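Side-chain contact in putative Oleoyl-[acyl-carrier protein] thioesterase (Lactobacillus plantarum, PDB 2OWN), which probably hydrolyses the thioester of oleoyl and related acyl groups on acyl-carrier protein, releasing the free fatty acid: residues F100-A105 and Q109-T114. Residues are numbered along the deposited sequence; the frame is centred on the assembly and turned at random.
Sequences FWIRDA and QLAYIT. With GOL (glycerol), chain T.
W101 and Y112 form a non-hydrogen-bonded pair on two antiparallel strands, and their side chains run alongside one another. The indole lays its five-membered ring obliquely against the phenol, planes 36° apart, with Y112 CD1 over one indole face, 3.3 Å from W101 NE1. Y112 CG stands anti to the backbone N (chi1 169°), which carries the ring alongside the indole, and its OH is hydrogen-bonded to the E99 carboxylate. A glycerol, probably from the crystallisation liquor, sits against Y112, W101 and Q109: its C2 lies over the centre of the Y112 ring, 3.7 Å above the plane. The extended side chain of Q109 grips the glycerol twice, NE2 donating to O1 at 2.8 Å and OE1 accepting from O2, while W101 NE1 makes a weak bond to O3. Q109 OE1 also lies at the indole edge, in its plane, the amide turned 56° from the ring. With an alanine in place of Y112, the indole is likely to lose the ring packed against its five-membered part, the glycerol its flat support, and E99 its hydroxyl partner. On the other sheet face, I113 CG2 packs against F100 CD1 at 3.7 Å, the two side chains meeting at a slant, and the CB atoms of I102 and A111 approach to 4.2 Å; helix 31-48 packs on F100, I102 and I113. Backbone bonds join F100 and I113 in both directions, and I102 and A111 likewise. I102 O accepts twice, from A111 N at 3.0 Å and L110 N at 2.9 Å, the latter in the carbonyl plane. Beside it L110 CD2 reaches D104 CB. Two residues, L110 and A111, stand opposite the single I102, a classic beta bulge at the end of the 95-103/109-121 beta hairpin, part of the N-terminal hot-dog domain, whose sheet wraps around its long helix.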
ATOM      1  N   PHE B 100      10.097 -19.117   1.297  1.00 30.82           N
ATOM      2  CA  PHE B 100       9.695 -18.141   2.341  1.00 30.73           C
ATOM      3  C   PHE B 100       8.660 -18.781   3.277  1.00 31.48           C
ATOM      4  O   PHE B 100       7.798 -19.527   2.796  1.00 34.37           O
ATOM      5  CB  PHE B 100       9.019 -16.871   1.795  1.00 30.93           C
ATOM      6  CG  PHE B 100       9.701 -16.220   0.620  1.00 31.05           C
ATOM      7  CD1 PHE B 100       9.571 -16.776  -0.671  1.00 32.86           C
ATOM      8  CD2 PHE B 100      10.355 -14.975   0.753  1.00 33.05           C
ATOM      9  CE1 PHE B 100      10.166 -16.164  -1.801  1.00 31.94           C
ATOM     10  CE2 PHE B 100      10.951 -14.343  -0.387  1.00 32.40           C
ATOM     11  CZ  PHE B 100      10.852 -14.942  -1.664  1.00 32.64           C
ATOM     12  N   TRP B 101       8.725 -18.460   4.573  1.00 30.97           N
ATOM     13  CA  TRP B 101       7.772 -18.937   5.595  1.00 30.87           C
ATOM     14  C   TRP B 101       7.285 -17.751   6.415  1.00 31.15           C
ATOM     15  O   TRP B 101       8.118 -17.033   6.973  1.00 31.84           O
ATOM     16  CB  TRP B 101       8.406 -19.932   6.556  1.00 30.46           C
ATOM     17  CG  TRP B 101       8.875 -21.164   5.940  1.00 31.32           C
ATOM     18  CD1 TRP B 101       8.224 -22.360   5.901  1.00 29.30           C
ATOM     19  CD2 TRP B 101      10.118 -21.352   5.268  1.00 29.49           C
ATOM     20  NE1 TRP B 101       8.983 -23.290   5.239  1.00 30.71           N
ATOM     21  CE2 TRP B 101      10.153 -22.706   4.833  1.00 28.64           C
ATOM     22  CE3 TRP B 101      11.213 -20.507   4.976  1.00 29.55           C
ATOM     23  CZ2 TRP B 101      11.249 -23.246   4.113  1.00 31.98           C
ATOM     24  CZ3 TRP B 101      12.327 -21.043   4.258  1.00 30.97           C
ATOM     25  CH2 TRP B 101      12.324 -22.405   3.835  1.00 29.46           C
ATOM     26  N   ILE B 102       5.970 -17.527   6.440  1.00 32.18           N
ATOM     27  CA  ILE B 102       5.334 -16.467   7.238  1.00 33.14           C
ATOM     28  C   ILE B 102       4.728 -17.266   8.400  1.00 33.34           C
ATOM     29  O   ILE B 102       3.889 -18.155   8.143  1.00 32.20           O
ATOM     30  CB  ILE B 102       4.256 -15.678   6.470  1.00 34.53           C
ATOM     31  CG1 ILE B 102       4.775 -15.134   5.125  1.00 37.75           C
ATOM     32  CG2 ILE B 102       3.722 -14.541   7.323  1.00 30.81           C
ATOM     33  CD1 ILE B 102       5.934 -14.215   5.205  1.00 42.92           C
ATOM     34  N   ARG B 103       5.176 -16.963   9.634  1.00 33.51           N
ATOM     35  CA  ARG B 103       4.736 -17.631  10.872  0.50 34.07           C
ATOM     36  C   ARG B 103       4.184 -16.636  11.890  1.00 34.49           C
ATOM     37  O   ARG B 103       4.551 -15.448  11.863  1.00 33.38           O
ATOM     38  CB  ARG B 103       5.908 -18.391  11.508  0.50 34.03           C
ATOM     39  CG  ARG B 103       6.536 -19.483  10.637  0.50 34.42           C
ATOM     40  CD  ARG B 103       7.624 -20.228  11.412  0.50 34.78           C
ATOM     41  NE  ARG B 103       8.195 -21.371  10.679  0.50 36.26           N
ATOM     42  CZ  ARG B 103       9.315 -21.402   9.929  0.50 35.75           C
ATOM     43  NH1 ARG B 103      10.117 -20.332   9.756  0.50 34.50           N
ATOM     44  NH2 ARG B 103       9.660 -22.560   9.340  0.50 37.04           N
ATOM     45  N   ASP B 104       3.318 -17.127  12.796  1.00 35.24           N
ATOM     46  CA  ASP B 104       2.710 -16.282  13.866  1.00 37.44           C
ATOM     47  C   ASP B 104       3.669 -16.147  15.067  1.00 38.01           C
ATOM     48  O   ASP B 104       4.749 -16.758  15.065  1.00 36.41           O
ATOM     49  CB  ASP B 104       1.276 -16.757  14.271  1.00 37.79           C
ATOM     50  CG  ASP B 104       1.211 -18.114  15.013  1.00 39.31           C
ATOM     51  OD1 ASP B 104       2.224 -18.721  15.440  1.00 41.39           O
ATOM     52  OD2 ASP B 104       0.060 -18.575  15.180  1.00 40.65           O
ATOM     53  N   ALA B 105       3.253 -15.363  16.074  1.00 40.07           N
ATOM     54  CA  ALA B 105       4.022 -15.141  17.333  1.00 41.30           C
ATOM     55  C   ALA B 105       4.372 -16.431  18.115  1.00 42.39           C
ATOM     56  O   ALA B 105       5.444 -16.502  18.734  1.00 42.61           O
ATOM     57  CB  ALA B 105       3.291 -14.135  18.253  1.00 41.37           C
ATOM     58  N   GLN B 109       2.745 -21.992  11.334  1.00 35.60           N
ATOM     59  CA  GLN B 109       2.804 -21.521   9.935  1.00 35.12           C
ATOM     60  C   GLN B 109       1.482 -20.912   9.439  1.00 35.37           C
ATOM     61  O   GLN B 109       0.432 -21.576   9.469  1.00 36.15           O
ATOM     62  CB  GLN B 109       3.269 -22.641   8.981  1.00 35.29           C
ATOM     63  CG  GLN B 109       3.337 -22.292   7.479  1.00 35.07           C
ATOM     64  CD  GLN B 109       3.893 -23.434   6.651  1.00 35.16           C
ATOM     65  OE1 GLN B 109       5.023 -23.846   6.849  1.00 33.38           O
ATOM     66  NE2 GLN B 109       3.124 -23.897   5.667  1.00 30.91           N
ATOM     67  N   LEU B 110       1.583 -19.676   8.937  1.00 33.84           N
ATOM     68  CA  LEU B 110       0.479 -18.904   8.359  1.00 33.99           C
ATOM     69  C   LEU B 110       0.494 -19.068   6.835  1.00 33.52           C
ATOM     70  O   LEU B 110      -0.564 -19.293   6.224  1.00 31.94           O
ATOM     71  CB  LEU B 110       0.584 -17.421   8.757  1.00 33.88           C
ATOM     72  CG  LEU B 110       0.510 -17.088  10.248  1.00 35.29           C
ATOM     73  CD1 LEU B 110       0.572 -15.579  10.429  1.00 33.96           C
ATOM     74  CD2 LEU B 110      -0.750 -17.628  10.912  1.00 39.88           C
ATOM     75  N   ALA B 111       1.679 -18.901   6.227  1.00 32.44           N
ATOM     76  CA  ALA B 111       1.882 -19.068   4.778  1.00 31.36           C
ATOM     77  C   ALA B 111       3.273 -19.625   4.434  1.00 30.35           C
ATOM     78  O   ALA B 111       4.229 -19.429   5.193  1.00 29.87           O
ATOM     79  CB  ALA B 111       1.621 -17.763   4.030  1.00 29.92           C
ATOM     80  N   TYR B 112       3.337 -20.353   3.314  1.00 30.34           N
ATOM     81  CA  TYR B 112       4.562 -20.973   2.765  1.00 30.07           C
ATOM     82  C   TYR B 112       4.606 -20.641   1.273  1.00 29.66           C
ATOM     83  O   TYR B 112       3.673 -21.006   0.540  1.00 27.59           O
ATOM     84  CB  TYR B 112       4.574 -22.477   3.037  1.00 30.60           C
ATOM     85  CG  TYR B 112       5.649 -23.260   2.307  1.00 32.29           C
ATOM     86  CD1 TYR B 112       7.017 -23.028   2.571  1.00 33.33           C
ATOM     87  CD2 TYR B 112       5.308 -24.271   1.370  1.00 33.37           C
ATOM     88  CE1 TYR B 112       8.034 -23.770   1.896  1.00 34.67           C
ATOM     89  CE2 TYR B 112       6.321 -25.026   0.691  1.00 31.68           C
ATOM     90  CZ  TYR B 112       7.673 -24.765   0.966  1.00 33.25           C
ATOM     91  OH  TYR B 112       8.648 -25.474   0.322  1.00 34.57           O
ATOM     92  N   ILE B 113       5.673 -19.945   0.857  1.00 30.38           N
ATOM     93  CA  ILE B 113       5.883 -19.503  -0.515  1.00 30.68           C
ATOM     94  C   ILE B 113       7.132 -20.145  -1.110  1.00 30.38           C
ATOM     95  O   ILE B 113       8.175 -20.188  -0.446  1.00 30.53           O
ATOM     96  CB  ILE B 113       6.034 -17.954  -0.613  1.00 30.12           C
ATOM     97  CG1 ILE B 113       4.843 -17.225   0.045  1.00 32.33           C
ATOM     98  CG2 ILE B 113       6.212 -17.501  -2.078  1.00 30.71           C
ATOM     99  CD1 ILE B 113       4.935 -15.695   0.007  1.00 31.06           C
ATOM    100  N   THR B 114       6.980 -20.702  -2.317  1.00 30.48           N
ATOM    101  CA  THR B 114       8.080 -21.258  -3.124  1.00 30.72           C
ATOM    102  C   THR B 114       8.120 -20.367  -4.374  1.00 29.56           C
ATOM    103  O   THR B 114       7.081 -19.812  -4.774  1.00 30.07           O
ATOM    104  CB  THR B 114       7.926 -22.759  -3.474  1.00 31.58           C
ATOM    105  OG1 THR B 114       6.767 -22.984  -4.281  1.00 31.52           O
ATOM    106  CG2 THR B 114       7.843 -23.596  -2.209  1.00 34.85           C
TER
HETATM  107  C1  GOL T 267       5.070 -26.892   3.945  1.00 53.83           C
HETATM  108  O1  GOL T 267       3.941 -26.272   4.516  1.00 52.88           O
HETATM  109  C2  GOL T 267       6.375 -26.348   4.526  1.00 53.17           C
HETATM  110  O2  GOL T 267       6.363 -26.407   5.937  1.00 51.81           O
HETATM  111  C3  GOL T 267       7.527 -27.177   3.959  1.00 55.69           C
HETATM  112  O3  GOL T 267       8.775 -26.562   4.183  1.00 55.80           O